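Local coordinates for protein mannitol dehydrogenase (PDB 1LJ8) that binds NAD and, as a mannitol 2-dehydrogenase, probably interconverts D-mannitol and D-fructose, at residues Gln27-Ile32 with Trp58-Val63; Gln79-Thr84 with Gly100-Met105. All coordinates share one frame; numbering follows the deposited sequence.

Contact 1 of 2, residues Gln27-Ile32 with Trp58-Val63; sequences QGIAHI and WSICGV
Ile29 and Ile60 stand side by side on one face of the sheet, pointing the same way, each with CG1 anti to the carbonyl carbon; Ile29 CB sits 4.0 Å from Ile60 CG1. Next along this face, His31 rests its CB on Ile60 CG2 at 3.9 Å, while its imidazole stacks on His38 and bonds Ser128 and Thr130. At the start of the row the indole of Trp58 crosses Ile29 at about a right angle, so that Ile29 CG1 meets the ring edge at CE3, 3.8 Å away. The CB of Trp58 leads away from strand 27-32, yet the ring comes back alongside Gly28, where any side chain would collide with CE3. Arg125 adds a cation-pi contact to the same indole. These are the first two parallel strands of the Rossmann fold, joined by a beta-alpha-beta crossover, and the side chain of Ile32 lies close to the bound NAD. Their ladder starts at a beta bulge: Ser59 O accepts from Gly28 N at 2.9 Å and from Ile29 N at 3.2 Å, both donors lying in the carbonyl plane, and the register slips by one residue. Beyond it the ladder continues, with Cys61 N to Ile29 O at 2.8 Å, almost along the C=O axis, and ends in a weak bond from Val63 N to His31 O. On the other face Ile32 and Val63 lie alongside one another, Ile32 CG1 to Val63 CB 3.9 Å. Gln27 reaches out extended beyond CG and lays its amide against Cys61, Gln27 OE1 lying 3.6 Å from Cys61 CB, while Lys118 and Ser103 bind its polar atoms.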
# COMPACT_ATOMS: atom_id res chain seq x y z
N GLN A 27 -14.67 5.98 19.59
CA GLN A 27 -14.24 5.14 18.46
C GLN A 27 -15.33 4.53 17.62
O GLN A 27 -16.36 4.08 18.13
CB GLN A 27 -13.35 4.01 18.98
CG GLN A 27 -12.03 4.53 19.59
CD GLN A 27 -11.32 3.49 20.39
OE1 GLN A 27 -11.82 2.37 20.55
NE2 GLN A 27 -10.16 3.83 20.91
N GLY A 28 -15.08 4.51 16.31
CA GLY A 28 -16.02 3.89 15.39
C GLY A 28 -15.32 3.06 14.33
O GLY A 28 -15.97 2.30 13.59
N ILE A 29 -14.00 3.25 14.21
CA ILE A 29 -13.22 2.49 13.23
C ILE A 29 -12.08 1.76 13.92
O ILE A 29 -11.43 2.34 14.80
CB ILE A 29 -12.58 3.47 12.20
CG1 ILE A 29 -13.70 4.22 11.45
CG2 ILE A 29 -11.60 2.74 11.25
CD1 ILE A 29 -13.15 5.49 10.69
N ALA A 30 -11.88 0.48 13.55
CA ALA A 30 -10.71 -0.27 14.02
C ALA A 30 -9.85 -0.44 12.76
O ALA A 30 -10.30 -1.04 11.75
CB ALA A 30 -11.08 -1.64 14.59
N HIS A 31 -8.62 0.09 12.81
CA HIS A 31 -7.75 -0.00 11.64
C HIS A 31 -6.61 -0.98 11.79
O HIS A 31 -5.76 -0.80 12.67
CB HIS A 31 -7.10 1.34 11.30
CG HIS A 31 -6.33 1.27 10.03
ND1 HIS A 31 -6.95 1.24 8.80
CD2 HIS A 31 -5.01 1.05 9.79
CE1 HIS A 31 -6.05 1.01 7.86
NE2 HIS A 31 -4.86 0.88 8.43
N ILE A 32 -6.58 -1.99 10.93
CA ILE A 32 -5.51 -2.97 11.01
C ILE A 32 -4.34 -2.57 10.10
O ILE A 32 -4.49 -2.46 8.86
CB ILE A 32 -6.00 -4.37 10.64
CG1 ILE A 32 -7.21 -4.73 11.53
CG2 ILE A 32 -4.83 -5.41 10.84
CD1 ILE A 32 -7.82 -6.13 11.19
N TRP A 58 -16.30 8.84 15.34
CA TRP A 58 -15.61 7.98 14.36
C TRP A 58 -14.09 7.95 14.58
O TRP A 58 -13.30 7.86 13.63
CB TRP A 58 -15.94 8.43 12.93
CG TRP A 58 -17.36 8.04 12.56
CD1 TRP A 58 -18.46 8.87 12.48
CD2 TRP A 58 -17.82 6.75 12.18
NE1 TRP A 58 -19.57 8.15 12.06
CE2 TRP A 58 -19.20 6.85 11.86
CE3 TRP A 58 -17.19 5.50 12.06
CZ2 TRP A 58 -19.97 5.74 11.42
CZ3 TRP A 58 -17.95 4.39 11.62
CH2 TRP A 58 -19.34 4.52 11.30
N SER A 59 -13.69 8.05 15.84
CA SER A 59 -12.27 7.94 16.18
C SER A 59 -11.76 6.57 15.77
O SER A 59 -12.51 5.60 15.69
CB SER A 59 -12.06 8.11 17.69
OG SER A 59 -10.66 8.14 18.01
N ILE A 60 -10.45 6.48 15.54
CA ILE A 60 -9.83 5.24 15.12
C ILE A 60 -9.07 4.54 16.25
O ILE A 60 -8.30 5.16 17.00
CB ILE A 60 -8.82 5.55 14.00
CG1 ILE A 60 -9.57 6.09 12.77
CG2 ILE A 60 -7.97 4.29 13.62
CD1 ILE A 60 -8.62 7.01 11.87
N CYS A 61 -9.30 3.23 16.37
CA CYS A 61 -8.51 2.41 17.31
C CYS A 61 -7.56 1.62 16.39
O CYS A 61 -8.01 0.78 15.56
CB CYS A 61 -9.41 1.41 18.09
SG CYS A 61 -8.36 0.47 19.29
N GLY A 62 -6.26 1.91 16.47
CA GLY A 62 -5.31 1.15 15.66
C GLY A 62 -5.23 -0.30 16.13
O GLY A 62 -5.59 -0.59 17.30
N VAL A 63 -4.77 -1.19 15.25
CA VAL A 63 -4.64 -2.62 15.56
C VAL A 63 -3.34 -3.09 14.92
O VAL A 63 -3.15 -2.93 13.70
CB VAL A 63 -5.81 -3.42 14.96
CG1 VAL A 63 -5.54 -4.95 15.09
CG2 VAL A 63 -7.11 -3.07 15.66

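Contact 2 of 2, residues Gln79-Thr84 with Gly100-Met105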
# COMPACT_ATOMS: atom_id res chain seq x y z
N GLN A 79 2.86 9.94 22.97
CA GLN A 79 2.39 11.25 22.50
C GLN A 79 0.85 11.37 22.67
O GLN A 79 0.22 12.26 22.09
CB GLN A 79 2.78 11.46 21.01
CG GLN A 79 4.29 11.49 20.92
CD GLN A 79 4.89 11.69 19.53
OE1 GLN A 79 6.10 11.84 19.44
NE2 GLN A 79 4.07 11.67 18.46
N ASP A 80 0.27 10.50 23.50
CA ASP A 80 -1.17 10.51 23.77
C ASP A 80 -1.92 10.25 22.46
O ASP A 80 -3.05 10.70 22.25
CB ASP A 80 -1.59 11.87 24.38
CG ASP A 80 -0.88 12.16 25.69
OD1 ASP A 80 -0.93 11.28 26.59
OD2 ASP A 80 -0.28 13.27 25.81
N TYR A 81 -1.27 9.49 21.59
CA TYR A 81 -1.78 9.10 20.28
C TYR A 81 -1.88 10.23 19.25
O TYR A 81 -2.38 10.04 18.14
CB TYR A 81 -3.09 8.30 20.40
CG TYR A 81 -2.78 6.89 20.87
CD1 TYR A 81 -2.83 6.57 22.23
CD2 TYR A 81 -2.30 5.91 19.98
CE1 TYR A 81 -2.37 5.30 22.69
CE2 TYR A 81 -1.86 4.66 20.44
CZ TYR A 81 -1.89 4.37 21.79
OH TYR A 81 -1.37 3.15 22.24
N LEU A 82 -1.27 11.37 19.58
CA LEU A 82 -1.19 12.48 18.62
C LEU A 82 0.07 12.25 17.71
O LEU A 82 1.03 11.64 18.14
CB LEU A 82 -1.00 13.82 19.35
CG LEU A 82 -2.13 14.26 20.30
CD1 LEU A 82 -1.73 15.53 21.08
CD2 LEU A 82 -3.40 14.51 19.50
N PHE A 83 0.04 12.73 16.46
CA PHE A 83 1.22 12.62 15.60
C PHE A 83 1.12 13.77 14.62
O PHE A 83 0.02 14.28 14.38
CB PHE A 83 1.31 11.26 14.87
CG PHE A 83 0.15 10.95 13.96
CD1 PHE A 83 0.21 11.34 12.60
CD2 PHE A 83 -0.98 10.33 14.45
CE1 PHE A 83 -0.89 11.09 11.75
CE2 PHE A 83 -2.09 10.08 13.62
CZ PHE A 83 -2.05 10.46 12.24
N THR A 84 2.26 14.15 14.05
CA THR A 84 2.31 15.26 13.12
C THR A 84 2.22 14.74 11.68
O THR A 84 2.94 13.80 11.29
CB THR A 84 3.67 16.03 13.23
OG1 THR A 84 3.97 16.31 14.62
CG2 THR A 84 3.60 17.35 12.48
N GLY A 100 -5.45 14.25 15.46
CA GLY A 100 -5.97 13.67 16.69
C GLY A 100 -7.03 12.60 16.51
O GLY A 100 -7.68 12.21 17.49
N SER A 101 -7.19 12.10 15.28
CA SER A 101 -8.24 11.10 15.03
C SER A 101 -7.97 9.66 15.45
O SER A 101 -8.87 8.83 15.39
CB SER A 101 -8.59 11.16 13.54
OG SER A 101 -7.40 10.94 12.80
N ILE A 102 -6.73 9.35 15.87
CA ILE A 102 -6.43 8.00 16.36
C ILE A 102 -6.36 8.19 17.89
O ILE A 102 -5.59 9.04 18.39
CB ILE A 102 -5.09 7.48 15.83
CG1 ILE A 102 -5.19 7.28 14.31
CG2 ILE A 102 -4.70 6.12 16.54
CD1 ILE A 102 -3.85 6.82 13.66
N SER A 103 -7.17 7.40 18.61
CA SER A 103 -7.23 7.51 20.07
C SER A 103 -6.59 6.35 20.84
O SER A 103 -6.42 6.45 22.07
CB SER A 103 -8.68 7.70 20.51
OG SER A 103 -9.53 6.68 20.02
N ASP A 104 -6.23 5.26 20.17
CA ASP A 104 -5.58 4.14 20.88
C ASP A 104 -5.03 3.22 19.81
O ASP A 104 -5.30 3.42 18.62
CB ASP A 104 -6.63 3.36 21.69
CG ASP A 104 -6.02 2.50 22.81
OD1 ASP A 104 -6.83 1.86 23.54
OD2 ASP A 104 -4.77 2.48 22.99
N MSE A 105 -4.30 2.18 20.22
CA MSE A 105 -3.78 1.17 19.30
C MSE A 105 -3.55 -0.08 20.16
O MSE A 105 -2.84 0.00 21.17
CB MSE A 105 -2.48 1.63 18.67
CG MSE A 105 -1.91 0.58 17.72
SE MSE A 105 -0.45 1.27 16.73
CE MSE A 105 0.17 -0.44 15.92
O HOH W 1 -4.30 10.84 16.23
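Two acceptors grip Gln79 NE2: the backbone Leu82 O, at 3.1 Å with an N-H...O angle of 158°, and Asp252 OD1. Ala253 N and Lys2 NZ both bond to OE1 of the same side chain, so four bonds fix the amide's rotation. The bond to Leu82 O braces a type I' turn from Gln79 to Leu82, which follows helix 69-77 and brings Tyr81 against segment 100-105. There the phenol ring lies flat over the backbone of Asp104, whose CA sits 3.6 Å from the ring centroid and only 3° off its normal, a CH-pi contact. Tyr81 CE2 also meets CB of selenomethionine Met105 at 3.6 Å. The Asp104 carboxylate, turned 73° to the ring, curls back so that OD2 takes a weak bond from Met105 N. The turn leads into a beta hairpin of strands 83-87 and 96-107, and the contact lies at its open end. In place of direct backbone bonds, a water donates to Tyr81 O at 2.8 Å and accepts from Ile102 N at 2.9 Å. An alanine at Tyr81 would remove the ring from Asp104 and Met105 and would probably loosen the turn against the strand. Deeper in, Phe83, with CG in the crowded position between N and carbonyl carbon, crosses Ile102 at about a right angle; Phe83 CE2 touches Ile102 CD1, 3.7 Å away, and Arg39 adds a cation-pi contact to the ring.

From the N terminus, the chain enters the sheet at strand 27-32, passes through helices 36-40 and 42-50, and returns as strand 59-64, where contact 1 closes this first loop. Helix 69-77 then carries it to the second: contact 2 closes the shorter loop of the hairpin between strands 83-87 and 96-107. The two loops follow in series and neither encloses nor crosses the other. They meet within the seven-stranded sheet, where strands 59-64 and 96-107 are neighbours. Gly62 N to Asp104 O and Ser59 OG to Ser103 OG, both probable hydrogen bonds, form the seam, tying the parallel Rossmann core to the antiparallel hairpin.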